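Local atomic coordinates of DisA protein (Sorangium cellulosum, PDB entry 6CCA), a protein that probably transfers methyl groups to carbon, building the gem-dimethyl unit of a polyketide on the trans-acyltransferase assembly line for disorazol. Residues Y255-I260 with V279-L284; K225-E230 with E298-V303. All blocks are in the same frame, centred on the assembly; numbering follows the deposited sequence.

Interaction 1 of 2, residues Y255-I260 with V279-L284; sequences YFYTDI and VTFQPL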
loop_
_atom_site.group_PDB
_atom_site.type_symbol
_atom_site.label_atom_id
_atom_site.label_comp_id
_atom_site.label_asym_id
_atom_site.label_seq_id
_atom_site.Cartn_x
_atom_site.Cartn_y
_atom_site.Cartn_z
ATOM N N TYR A 255 -2.606 -0.436 -22.551
ATOM C CA TYR A 255 -2.591 -0.319 -21.130
ATOM C C TYR A 255 -4.027 -0.054 -20.617
ATOM O O TYR A 255 -4.717 0.837 -21.096
ATOM C CB TYR A 255 -1.659 0.800 -20.762
ATOM C CG TYR A 255 -1.337 0.981 -19.304
ATOM C CD1 TYR A 255 -2.222 1.585 -18.411
ATOM C CD2 TYR A 255 -0.082 0.603 -18.819
ATOM C CE1 TYR A 255 -1.891 1.768 -17.060
ATOM C CE2 TYR A 255 0.267 0.750 -17.488
ATOM C CZ TYR A 255 -0.622 1.349 -16.599
ATOM O OH TYR A 255 -0.221 1.489 -15.269
ATOM N N PHE A 256 -4.499 -0.900 -19.719
ATOM C CA PHE A 256 -5.794 -0.738 -19.115
ATOM C C PHE A 256 -5.661 -0.057 -17.746
ATOM O O PHE A 256 -5.136 -0.615 -16.759
ATOM C CB PHE A 256 -6.486 -2.076 -18.985
ATOM C CG PHE A 256 -7.122 -2.562 -20.262
ATOM C CD1 PHE A 256 -6.330 -2.993 -21.329
ATOM C CD2 PHE A 256 -8.501 -2.555 -20.404
ATOM C CE1 PHE A 256 -6.913 -3.410 -22.535
ATOM C CE2 PHE A 256 -9.101 -3.009 -21.602
ATOM C CZ PHE A 256 -8.306 -3.373 -22.668
ATOM N N TYR A 257 -6.147 1.185 -17.705
ATOM C CA TYR A 257 -6.288 1.983 -16.495
ATOM C C TYR A 257 -7.646 1.654 -15.836
ATOM O O TYR A 257 -8.697 1.962 -16.411
ATOM C CB TYR A 257 -6.182 3.467 -16.896
ATOM C CG TYR A 257 -6.247 4.491 -15.780
ATOM C CD1 TYR A 257 -7.334 4.631 -14.967
ATOM C CD2 TYR A 257 -5.202 5.354 -15.568
ATOM C CE1 TYR A 257 -7.376 5.613 -13.964
ATOM C CE2 TYR A 257 -5.274 6.342 -14.614
ATOM C CZ TYR A 257 -6.368 6.456 -13.830
ATOM O OH TYR A 257 -6.344 7.441 -12.848
ATOM N N THR A 258 -7.625 0.972 -14.699
ATOM C CA THR A 258 -8.842 0.476 -14.085
ATOM C C THR A 258 -8.866 0.798 -12.640
ATOM O O THR A 258 -7.805 1.054 -12.031
ATOM C CB THR A 258 -9.068 -1.062 -14.256
ATOM O OG1 THR A 258 -8.304 -1.773 -13.314
ATOM C CG2 THR A 258 -8.775 -1.512 -15.635
ATOM N N ASP A 259 -10.109 0.913 -12.098
ATOM C CA ASP A 259 -10.334 1.138 -10.686
ATOM C C ASP A 259 -11.733 0.665 -10.379
ATOM O O ASP A 259 -12.576 0.578 -11.271
ATOM C CB ASP A 259 -10.261 2.640 -10.358
ATOM C CG ASP A 259 -10.147 2.887 -8.868
ATOM O OD1 ASP A 259 -9.006 2.805 -8.370
ATOM O OD2 ASP A 259 -11.194 3.159 -8.208
ATOM N N ILE A 260 -11.967 0.328 -9.120
ATOM C CA ILE A 260 -13.323 0.010 -8.722
ATOM C C ILE A 260 -14.303 1.180 -9.002
ATOM O O ILE A 260 -15.452 0.963 -9.368
ATOM C CB ILE A 260 -13.364 -0.430 -7.253
ATOM C CG1 ILE A 260 -14.736 -0.993 -6.884
ATOM C CG2 ILE A 260 -12.975 0.673 -6.280
ATOM C CD1 ILE A 260 -14.636 -1.952 -5.662
ATOM N N VAL A 279 -4.064 3.885 -23.959
ATOM C CA VAL A 279 -4.727 3.513 -22.705
ATOM C C VAL A 279 -6.214 3.375 -22.899
ATOM O O VAL A 279 -6.809 4.249 -23.575
ATOM C CB VAL A 279 -4.478 4.572 -21.645
ATOM C CG1 VAL A 279 -5.204 4.208 -20.332
ATOM C CG2 VAL A 279 -2.965 4.803 -21.496
ATOM N N THR A 280 -6.788 2.272 -22.377
ATOM C CA THR A 280 -8.209 2.028 -22.246
ATOM C C THR A 280 -8.581 2.226 -20.784
ATOM O O THR A 280 -7.903 1.739 -19.903
ATOM C CB THR A 280 -8.530 0.621 -22.759
ATOM O OG1 THR A 280 -8.196 0.597 -24.129
ATOM C CG2 THR A 280 -10.017 0.200 -22.623
ATOM N N PHE A 281 -9.654 2.945 -20.521
ATOM C CA PHE A 281 -10.064 3.255 -19.177
ATOM C C PHE A 281 -11.360 2.517 -18.943
ATOM O O PHE A 281 -12.341 2.679 -19.733
ATOM C CB PHE A 281 -10.288 4.774 -19.062
ATOM C CG PHE A 281 -9.092 5.593 -19.354
ATOM C CD1 PHE A 281 -8.686 5.879 -20.624
ATOM C CD2 PHE A 281 -8.309 6.055 -18.297
ATOM C CE1 PHE A 281 -7.543 6.627 -20.851
ATOM C CE2 PHE A 281 -7.191 6.789 -18.547
ATOM C CZ PHE A 281 -6.802 7.090 -19.809
ATOM N N GLN A 282 -11.403 1.696 -17.892
ATOM C CA GLN A 282 -12.530 0.767 -17.662
ATOM C C GLN A 282 -12.575 0.396 -16.193
ATOM O O GLN A 282 -11.544 -0.002 -15.616
ATOM C CB GLN A 282 -12.280 -0.513 -18.495
ATOM C CG GLN A 282 -13.428 -1.515 -18.591
ATOM C CD GLN A 282 -13.248 -2.540 -19.754
ATOM O OE1 GLN A 282 -12.527 -2.303 -20.718
ATOM N NE2 GLN A 282 -13.930 -3.666 -19.648
ATOM N N PRO A 283 -13.756 0.454 -15.574
ATOM C CA PRO A 283 -13.877 0.048 -14.193
ATOM C C PRO A 283 -13.588 -1.474 -13.999
ATOM O O PRO A 283 -13.870 -2.258 -14.870
ATOM C CB PRO A 283 -15.312 0.382 -13.821
ATOM C CG PRO A 283 -15.839 1.202 -14.897
ATOM C CD PRO A 283 -15.000 1.071 -16.127
ATOM N N LEU A 284 -13.104 -1.824 -12.855
ATOM C CA LEU A 284 -12.868 -3.234 -12.491
ATOM C C LEU A 284 -12.806 -3.428 -11.028
ATOM O O LEU A 284 -12.032 -2.771 -10.298
ATOM C CB LEU A 284 -11.541 -3.733 -13.031
ATOM C CG LEU A 284 -11.155 -5.187 -12.709
ATOM C CD1 LEU A 284 -12.167 -6.240 -13.143
ATOM C CD2 LEU A 284 -9.865 -5.443 -13.494
HETATM O O HOH W 1 -9.137 -1.991 -10.681
#
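Over one face of the Phe256 ring sits CB of Thr280, 3.9 Å from the ring centroid and 14° off its normal, a CH-pi contact; OE1 of Gln282 meets the same ring at its edge, in plane, 3.6 Å from CE2. With its CG anti to the backbone N (chi1 -170°), the extended Gln282 runs alongside Phe256, and its NE2 goes on to the carbonyl O of Gln293. On the other side of the sheet, Phe281 CE2 lies over one face of the Tyr257 ring, offset toward the rim; the two rings meet at a slant, their planes 43° apart. Val279 CG1 slips in over one face of the Phe281 ring and also touches Tyr257 CB at 3.6 Å. The backbones beneath run parallel: Thr280 N bonds Tyr255 O (2.8 Å), Tyr257 N bonds Thr280 O, and Gln282 N bonds Tyr257 O. Past the regular pairing, Leu284 N reaches Asp259 O at 2.9 Å from above the carbonyl plane, and a water donates to both Thr258 OG1 and Leu284 O; Thr258 OG1 also bonds the backbone O of Glu230. This is a right-handed beta-alpha-beta unit of the Rossmann-like methyltransferase fold, with helix 262-272 as the crossover. Helix 239-246 packs on Tyr255, Tyr257 and Val279, while strand 226-231 flanks 253-257 on the edge away from 279-281.

Interaction 2 of 2, residues K225-E230 with E298-V303; sequences KITILE and ERFDVV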
loop_
_atom_site.group_PDB
_atom_site.type_symbol
_atom_site.label_atom_id
_atom_site.label_comp_id
_atom_site.label_asym_id
_atom_site.label_seq_id
_atom_site.Cartn_x
_atom_site.Cartn_y
_atom_site.Cartn_z
ATOM N N LYS A 225 0.170 -6.933 -29.813
ATOM C CA LYS A 225 0.495 -6.049 -28.680
ATOM C C LYS A 225 0.740 -6.763 -27.369
ATOM O O LYS A 225 0.267 -7.875 -27.165
ATOM C CB LYS A 225 -0.601 -5.022 -28.507
ATOM C CG LYS A 225 -0.656 -4.113 -29.753
ATOM C CD LYS A 225 -1.480 -2.913 -29.531
ATOM C CE LYS A 225 -1.410 -2.062 -30.807
ATOM N NZ LYS A 225 -2.751 -1.458 -30.944
ATOM N N ILE A 226 1.448 -6.060 -26.488
ATOM C CA ILE A 226 1.600 -6.429 -25.101
ATOM C C ILE A 226 0.538 -5.619 -24.338
ATOM O O ILE A 226 0.380 -4.417 -24.649
ATOM C CB ILE A 226 2.974 -6.022 -24.551
ATOM C CG1 ILE A 226 4.136 -6.792 -25.218
ATOM C CG2 ILE A 226 3.009 -6.273 -23.056
ATOM C CD1 ILE A 226 4.079 -8.261 -24.960
ATOM N N THR A 227 -0.194 -6.301 -23.445
ATOM C CA THR A 227 -1.333 -5.710 -22.745
ATOM C C THR A 227 -1.088 -5.717 -21.255
ATOM O O THR A 227 -0.890 -6.779 -20.666
ATOM C CB THR A 227 -2.625 -6.488 -23.052
ATOM O OG1 THR A 227 -2.759 -6.599 -24.458
ATOM C CG2 THR A 227 -3.847 -5.746 -22.561
ATOM N N ILE A 228 -1.119 -4.527 -20.646
ATOM C CA ILE A 228 -0.840 -4.413 -19.214
ATOM C C ILE A 228 -2.093 -3.907 -18.548
ATOM O O ILE A 228 -2.755 -3.029 -19.095
ATOM C CB ILE A 228 0.297 -3.429 -19.025
ATOM C CG1 ILE A 228 1.525 -3.911 -19.789
ATOM C CG2 ILE A 228 0.513 -3.110 -17.547
ATOM C CD1 ILE A 228 2.701 -2.936 -19.756
ATOM N N LEU A 229 -2.462 -4.504 -17.440
ATOM C CA LEU A 229 -3.590 -4.041 -16.632
ATOM C C LEU A 229 -3.067 -3.416 -15.363
ATOM O O LEU A 229 -2.334 -4.060 -14.654
ATOM C CB LEU A 229 -4.477 -5.218 -16.311
ATOM C CG LEU A 229 -5.517 -5.054 -15.192
ATOM C CD1 LEU A 229 -6.562 -4.111 -15.740
ATOM C CD2 LEU A 229 -6.140 -6.381 -14.837
ATOM N N GLU A 230 -3.489 -2.198 -15.045
ATOM C CA GLU A 230 -3.307 -1.665 -13.736
ATOM C C GLU A 230 -4.613 -1.724 -12.969
ATOM O O GLU A 230 -5.632 -1.199 -13.404
ATOM C CB GLU A 230 -2.802 -0.233 -13.736
ATOM C CG GLU A 230 -2.568 0.284 -12.336
ATOM C CD GLU A 230 -1.865 1.650 -12.257
ATOM O OE1 GLU A 230 -1.758 2.354 -13.302
ATOM O OE2 GLU A 230 -1.505 1.996 -11.086
ATOM N N GLU A 298 -7.087 -14.715 -19.830
ATOM C CA GLU A 298 -5.769 -14.646 -20.437
ATOM C C GLU A 298 -5.520 -13.522 -21.434
ATOM O O GLU A 298 -4.907 -13.712 -22.425
ATOM C CB GLU A 298 -5.308 -15.991 -21.005
ATOM C CG GLU A 298 -6.027 -16.397 -22.235
ATOM C CD GLU A 298 -5.228 -17.271 -23.188
ATOM O OE1 GLU A 298 -4.008 -17.269 -23.232
ATOM O OE2 GLU A 298 -5.887 -17.926 -23.952
ATOM N N ARG A 299 -5.977 -12.343 -21.086
ATOM C CA ARG A 299 -5.823 -11.209 -21.930
ATOM C C ARG A 299 -4.571 -10.402 -21.677
ATOM O O ARG A 299 -4.138 -9.692 -22.506
ATOM C CB ARG A 299 -7.004 -10.283 -21.776
ATOM C CG ARG A 299 -7.437 -9.837 -23.148
ATOM C CD ARG A 299 -7.992 -8.458 -23.225
ATOM N NE ARG A 299 -7.269 -7.665 -24.180
ATOM C CZ ARG A 299 -7.790 -6.657 -24.808
ATOM N NH1 ARG A 299 -9.056 -6.352 -24.601
ATOM N NH2 ARG A 299 -7.047 -5.956 -25.615
ATOM N N PHE A 300 -4.046 -10.526 -20.480
ATOM C CA PHE A 300 -3.033 -9.636 -19.990
ATOM C C PHE A 300 -1.685 -10.266 -19.826
ATOM O O PHE A 300 -1.588 -11.294 -19.267
ATOM C CB PHE A 300 -3.494 -9.039 -18.662
ATOM C CG PHE A 300 -4.670 -8.154 -18.815
ATOM C CD1 PHE A 300 -4.540 -6.930 -19.386
ATOM C CD2 PHE A 300 -5.909 -8.597 -18.509
ATOM C CE1 PHE A 300 -5.611 -6.136 -19.598
ATOM C CE2 PHE A 300 -6.999 -7.794 -18.704
ATOM C CZ PHE A 300 -6.834 -6.567 -19.254
ATOM N N ASP A 301 -0.663 -9.566 -20.301
ATOM C CA ASP A 301 0.704 -10.020 -20.127
ATOM C C ASP A 301 1.183 -9.690 -18.723
ATOM O O ASP A 301 2.040 -10.383 -18.172
ATOM C CB ASP A 301 1.562 -9.322 -21.137
ATOM C CG ASP A 301 1.210 -9.757 -22.572
ATOM O OD1 ASP A 301 1.715 -10.835 -22.987
ATOM O OD2 ASP A 301 0.335 -9.133 -23.185
ATOM N N VAL A 302 0.721 -8.558 -18.192
ATOM C CA VAL A 302 1.174 -8.044 -16.858
ATOM C C VAL A 302 -0.025 -7.450 -16.166
ATOM O O VAL A 302 -0.834 -6.766 -16.803
ATOM C CB VAL A 302 2.264 -6.918 -16.979
ATOM C CG1 VAL A 302 2.745 -6.426 -15.619
ATOM C CG2 VAL A 302 3.443 -7.365 -17.794
ATOM N N VAL A 303 -0.142 -7.741 -14.876
ATOM C CA VAL A 303 -1.013 -7.019 -14.000
ATOM C C VAL A 303 -0.181 -6.267 -12.971
ATOM O O VAL A 303 0.636 -6.889 -12.270
ATOM C CB VAL A 303 -1.989 -7.917 -13.301
ATOM C CG1 VAL A 303 -2.861 -7.158 -12.334
ATOM C CG2 VAL A 303 -2.912 -8.588 -14.278
HETATM O O HOH W 2 -1.684 -8.938 -25.467
#
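Thr227 and Phe300 cross obliquely, the methyl CG2 of Thr227 lying 3.5 Å from Phe300 CD1. That methyl is directed to the ring because it stands anti to the backbone N, which leaves OG1 (chi1 -52°) beside that N, where it bonds Glu254. Leu229 takes one face of the ring: its CB is 3.7 Å from the Phe300 centroid and 20° off the normal, a CH-pi contact, while CB of Arg299 backs the opposite face. Asp301 meets Thr227 and Ile226 at about a right angle. Its OD2 accepts Thr227 N at 2.9 Å on the anti side, 25° out of the carboxylate plane, and the nearly straight bond ties the side chain to the strand's backbone. Asp301 N returns a bond to Thr227 O (2.8 Å), which Val302 N reaches only weakly; one carbonyl thus takes both N-H groups where strand 300-306 is broken at Asp301. Beyond this corner the strands pair in parallel: Leu229 N bonds Val302 O, and Ile228 lies beside Val302 as Leu229 does beside Val303, with Leu229 CD2 4.0 Å from Val303 CG2. The Asp301 carboxylate also forms salt bridges with Arg216 and Lys327, which probably favour its charged form. This pairing joins two central strands of the methyltransferase sheet. Helix 196-216 packs against Ile226, Asp301 and Val302, Leu325 of helix 315-325 touches Leu229 and Phe300, and strand 253-257 lies along the other edge of 226-231.

Overall arrangement
Both contacts belong to one sheet, in the strand order 279-281, 253-257, 226-231, 300-306, and their centres are 12 Å apart. Interaction 1 is nested in the chain loop that interaction 2 closes. The inner strands join them: Tyr255 OH probably bonds Glu230 OE1 at 2.6 Å, and Thr258 OG1 probably bonds Glu230 O at 2.7 Å. Phe256 links the hydrophobic parts, meeting the Phe300 ring edge-to-face. At the C-terminal ends of 226-231 and 253-257 lies Gly234, whose N bonds Asp259 OD1 and whose O bonds Tyr257 OH, while Asp259 OD2 takes the N-H of Ser261; in related methyltransferases this region binds S-adenosylmethionine, so it probably forms the cofactor pocket here.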